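Local coordinates for necrotic enteritis toxin B (Clostridium perfringens, PDB 4I0N), which forms pores in membranes, probably those of host cells, as a secreted toxin of the leukocidin/hemolysin family with an alpha-hemolysin fold, at residues Pro65-Ile70 against Lys78-Glu83. Sequence-based numbering, arbitrary orientation.
Sequences PSDKQI and KMKWPE
K80 runs alongside Q69 and bends at its end toward D67, putting its ammonium group into the turn of 66-68 that leads into strand 69-72. This is the open end of the beta hairpin made by strands 69-72 and 76-92 in the leukocidin/hemolysin-type fold. The K80 chain is straight to CD, then bends at chi3 (72°) and again at chi4 (71°), which brings NZ 2.7 Å from D67 OD2 in a salt bridge. The approach is from above the carboxylate plane. NZ also donates to the backbone O of D67 at 3.1 Å, again from above the carbonyl plane, and a water accepting from NZ at 2.9 Å donates to S66 O. The other carboxylate oxygen, D67 OD1, takes Q69 NE2 at 3.0 Å. Beneath these side chains, Q69 and K80 form an antiparallel hydrogen-bonded pair: Q69 N reaches K80 O at 3.1 Å and K80 N reaches Q69 O at 2.9 Å. On the other face I70 and M79, a non-hydrogen-bonded pair, meet through apolar atoms, I70 CG1 resting 4.1 Å from M79 CB. The M79 methyl lies across the aliphatic part of K68, in the turn, whose amine pairs with D209. Farther along, the P82 ring packs against S66 CB. D247 is a second carboxylate partner of K80 NZ, and R245 makes a long, weak ion pair with D67. Four acceptors thus share an ammonium's three protons, probably favouring its charged form and pinning the turn to strand 76-92.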
ATOM      1  N   PRO A  65      -6.633  -0.624  -7.856  1.00  9.68           N
ATOM      2  CA  PRO A  65      -6.621  -1.292  -9.180  1.00  9.93           C
ATOM      3  C   PRO A  65      -5.383  -0.907  -9.990  1.00  9.60           C
ATOM      4  O   PRO A  65      -4.856   0.199  -9.825  1.00  9.11           O
ATOM      5  CB  PRO A  65      -7.877  -0.759  -9.895  1.00 10.14           C
ATOM      6  CG  PRO A  65      -8.594   0.087  -8.909  1.00 11.88           C
ATOM      7  CD  PRO A  65      -7.748   0.336  -7.706  1.00  9.55           C
ATOM      8  N   SER A  66      -4.902  -1.824 -10.830  1.00  9.39           N
ATOM      9  CA  SER A  66      -3.693  -1.534 -11.602  1.00  9.52           C
ATOM     10  C   SER A  66      -3.998  -0.538 -12.718  1.00  9.97           C
ATOM     11  O   SER A  66      -3.135   0.246 -13.123  1.00  9.80           O
ATOM     12  CB  SER A  66      -3.099  -2.818 -12.209  1.00  9.44           C
ATOM     13  OG  SER A  66      -3.999  -3.426 -13.134  1.00  9.80           O
ATOM     14  N   ASP A  67      -5.224  -0.608 -13.224  1.00  9.74           N
ATOM     15  CA  ASP A  67      -5.640   0.144 -14.418  1.00 11.12           C
ATOM     16  C   ASP A  67      -4.705  -0.074 -15.604  1.00 11.25           C
ATOM     17  O   ASP A  67      -4.483   0.826 -16.418  1.00 10.97           O
ATOM     18  CB  ASP A  67      -5.768   1.635 -14.103  1.00 11.79           C
ATOM     19  CG  ASP A  67      -6.534   2.387 -15.162  1.00 13.01           C
ATOM     20  OD1 ASP A  67      -7.580   1.879 -15.609  1.00 13.99           O
ATOM     21  OD2 ASP A  67      -6.069   3.461 -15.575  1.00 13.12           O
ATOM     22  N   LYS A  68      -4.170  -1.287 -15.730  1.00 11.44           N
ATOM     23  CA  LYS A  68      -3.344  -1.609 -16.899  1.00 12.33           C
ATOM     24  C   LYS A  68      -4.199  -1.507 -18.151  1.00 13.00           C
ATOM     25  O   LYS A  68      -5.320  -1.999 -18.176  1.00 13.43           O
ATOM     26  CB  LYS A  68      -2.794  -3.032 -16.818  1.00 12.05           C
ATOM     27  CG  LYS A  68      -1.747  -3.320 -17.885  1.00 14.98           C
ATOM     28  CD  LYS A  68      -1.730  -4.798 -18.296  1.00 16.03           C
ATOM     29  CE  LYS A  68      -2.722  -5.093 -19.372  1.00 19.55           C
ATOM     30  NZ  LYS A  68      -2.633  -6.495 -19.826  1.00 17.89           N
ATOM     31  N   GLN A  69      -3.662  -0.871 -19.187  1.00 13.09           N
ATOM     32  CA  GLN A  69      -4.436  -0.616 -20.414  1.00 15.70           C
ATOM     33  C   GLN A  69      -3.510  -0.787 -21.587  1.00 15.89           C
ATOM     34  O   GLN A  69      -2.356  -0.415 -21.496  1.00 15.55           O
ATOM     35  CB  GLN A  69      -4.970   0.828 -20.431  1.00 15.44           C
ATOM     36  CG  GLN A  69      -5.965   1.109 -19.347  1.00 20.83           C
ATOM     37  CD  GLN A  69      -6.569   2.486 -19.395  1.00 28.00           C
ATOM     38  OE1 GLN A  69      -6.253   3.304 -20.260  1.00 31.69           O
ATOM     39  NE2 GLN A  69      -7.462   2.757 -18.454  1.00 31.97           N
ATOM     40  N   ILE A  70      -4.034  -1.307 -22.695  1.00 16.38           N
ATOM     41  CA  ILE A  70      -3.239  -1.467 -23.907  1.00 17.20           C
ATOM     42  C   ILE A  70      -3.949  -0.775 -25.058  1.00 17.88           C
ATOM     43  O   ILE A  70      -5.181  -0.876 -25.179  1.00 17.03           O
ATOM     44  CB  ILE A  70      -3.003  -2.964 -24.221  1.00 17.65           C
ATOM     45  CG1 ILE A  70      -1.950  -3.539 -23.261  1.00 17.48           C
ATOM     46  CG2 ILE A  70      -2.618  -3.184 -25.718  1.00 19.40           C
ATOM     47  CD1 ILE A  70      -1.921  -5.059 -23.237  1.00 21.98           C
ATOM     48  N   LYS A  78       0.976   0.878 -27.068  1.00 12.78           N
ATOM     49  CA  LYS A  78       1.218   1.491 -25.769  1.00 13.42           C
ATOM     50  C   LYS A  78       0.534   0.719 -24.668  1.00 12.87           C
ATOM     51  O   LYS A  78      -0.679   0.449 -24.720  1.00 13.42           O
ATOM     52  CB  LYS A  78       0.777   2.957 -25.722  1.00 14.52           C
ATOM     53  CG  LYS A  78       1.031   3.598 -24.335  1.00 15.94           C
ATOM     54  CD  LYS A  78       0.769   5.080 -24.320  1.00 23.26           C
ATOM     55  CE  LYS A  78      -0.701   5.360 -24.117  1.00 26.84           C
ATOM     56  NZ  LYS A  78      -0.877   6.806 -23.884  1.00 31.31           N
ATOM     57  N   MET A  79       1.329   0.365 -23.667  1.00 11.97           N
ATOM     58  CA  MET A  79       0.827  -0.281 -22.462  1.00 11.37           C
ATOM     59  C   MET A  79       1.061   0.641 -21.278  1.00 10.56           C
ATOM     60  O   MET A  79       2.213   0.920 -20.922  1.00 10.70           O
ATOM     61  CB  MET A  79       1.555  -1.614 -22.249  1.00 10.86           C
ATOM     62  CG  MET A  79       1.222  -2.298 -20.897  1.00 10.32           C
ATOM     63  SD  MET A  79       2.121  -3.862 -20.803  1.00 15.65           S
ATOM     64  CE  MET A  79       2.176  -4.153 -19.036  1.00 13.06           C
ATOM     65  N   LYS A  80      -0.028   1.136 -20.685  1.00 10.45           N
ATOM     66  CA  LYS A  80       0.064   1.884 -19.447  1.00  9.63           C
ATOM     67  C   LYS A  80       0.029   0.901 -18.277  1.00  9.27           C
ATOM     68  O   LYS A  80      -0.853   0.036 -18.219  1.00  9.93           O
ATOM     69  CB  LYS A  80      -1.087   2.895 -19.336  1.00 10.41           C
ATOM     70  CG  LYS A  80      -0.947   3.785 -18.100  1.00  9.48           C
ATOM     71  CD  LYS A  80      -2.061   4.793 -17.984  1.00 12.00           C
ATOM     72  CE  LYS A  80      -3.406   4.158 -17.588  1.00 12.38           C
ATOM     73  NZ  LYS A  80      -3.420   3.681 -16.164  1.00  9.51           N
ATOM     74  N   TRP A  81       0.940   1.062 -17.315  1.00  8.68           N
ATOM     75  CA  TRP A  81       1.091   0.069 -16.250  1.00  8.15           C
ATOM     76  C   TRP A  81       1.554   0.777 -14.969  1.00  8.76           C
ATOM     77  O   TRP A  81       2.106   1.876 -15.052  1.00  8.30           O
ATOM     78  CB  TRP A  81       2.071  -1.037 -16.694  1.00  7.09           C
ATOM     79  CG  TRP A  81       3.468  -0.550 -16.934  1.00  9.40           C
ATOM     80  CD1 TRP A  81       3.936   0.134 -18.027  1.00  9.67           C
ATOM     81  CD2 TRP A  81       4.567  -0.681 -16.038  1.00  9.48           C
ATOM     82  NE1 TRP A  81       5.282   0.415 -17.867  1.00  9.81           N
ATOM     83  CE2 TRP A  81       5.684  -0.052 -16.643  1.00 10.15           C
ATOM     84  CE3 TRP A  81       4.715  -1.261 -14.764  1.00 10.73           C
ATOM     85  CZ2 TRP A  81       6.944   0.005 -16.030  1.00  8.66           C
ATOM     86  CZ3 TRP A  81       5.966  -1.223 -14.153  1.00 11.02           C
ATOM     87  CH2 TRP A  81       7.073  -0.592 -14.797  1.00  9.08           C
ATOM     88  N   PRO A  82       1.272   0.183 -13.790  1.00  8.15           N
ATOM     89  CA  PRO A  82       1.611   0.856 -12.535  1.00  8.91           C
ATOM     90  C   PRO A  82       3.042   0.558 -12.098  1.00  9.28           C
ATOM     91  O   PRO A  82       3.401  -0.606 -11.844  1.00  9.78           O
ATOM     92  CB  PRO A  82       0.598   0.268 -11.548  1.00  8.33           C
ATOM     93  CG  PRO A  82       0.388  -1.119 -12.036  1.00  7.80           C
ATOM     94  CD  PRO A  82       0.416  -0.998 -13.567  1.00  9.66           C
ATOM     95  N   GLU A  83       3.861   1.603 -12.041  1.00  9.23           N
ATOM     96  CA  GLU A  83       5.259   1.420 -11.693  1.00  8.96           C
ATOM     97  C   GLU A  83       5.465   1.543 -10.190  1.00  8.35           C
ATOM     98  O   GLU A  83       6.344   0.874  -9.639  1.00  8.98           O
ATOM     99  CB  GLU A  83       6.157   2.377 -12.495  1.00  9.28           C
ATOM    100  CG  GLU A  83       7.677   2.124 -12.311  1.00  9.16           C
ATOM    101  CD  GLU A  83       8.256   2.796 -11.073  1.00 11.01           C
ATOM    102  OE1 GLU A  83       7.596   3.700 -10.500  1.00 10.72           O
ATOM    103  OE2 GLU A  83       9.379   2.406 -10.666  1.00 13.38           O
TER
HETATM  104  O   HOH W   1      -1.633   1.730 -15.007  1.00  7.68           O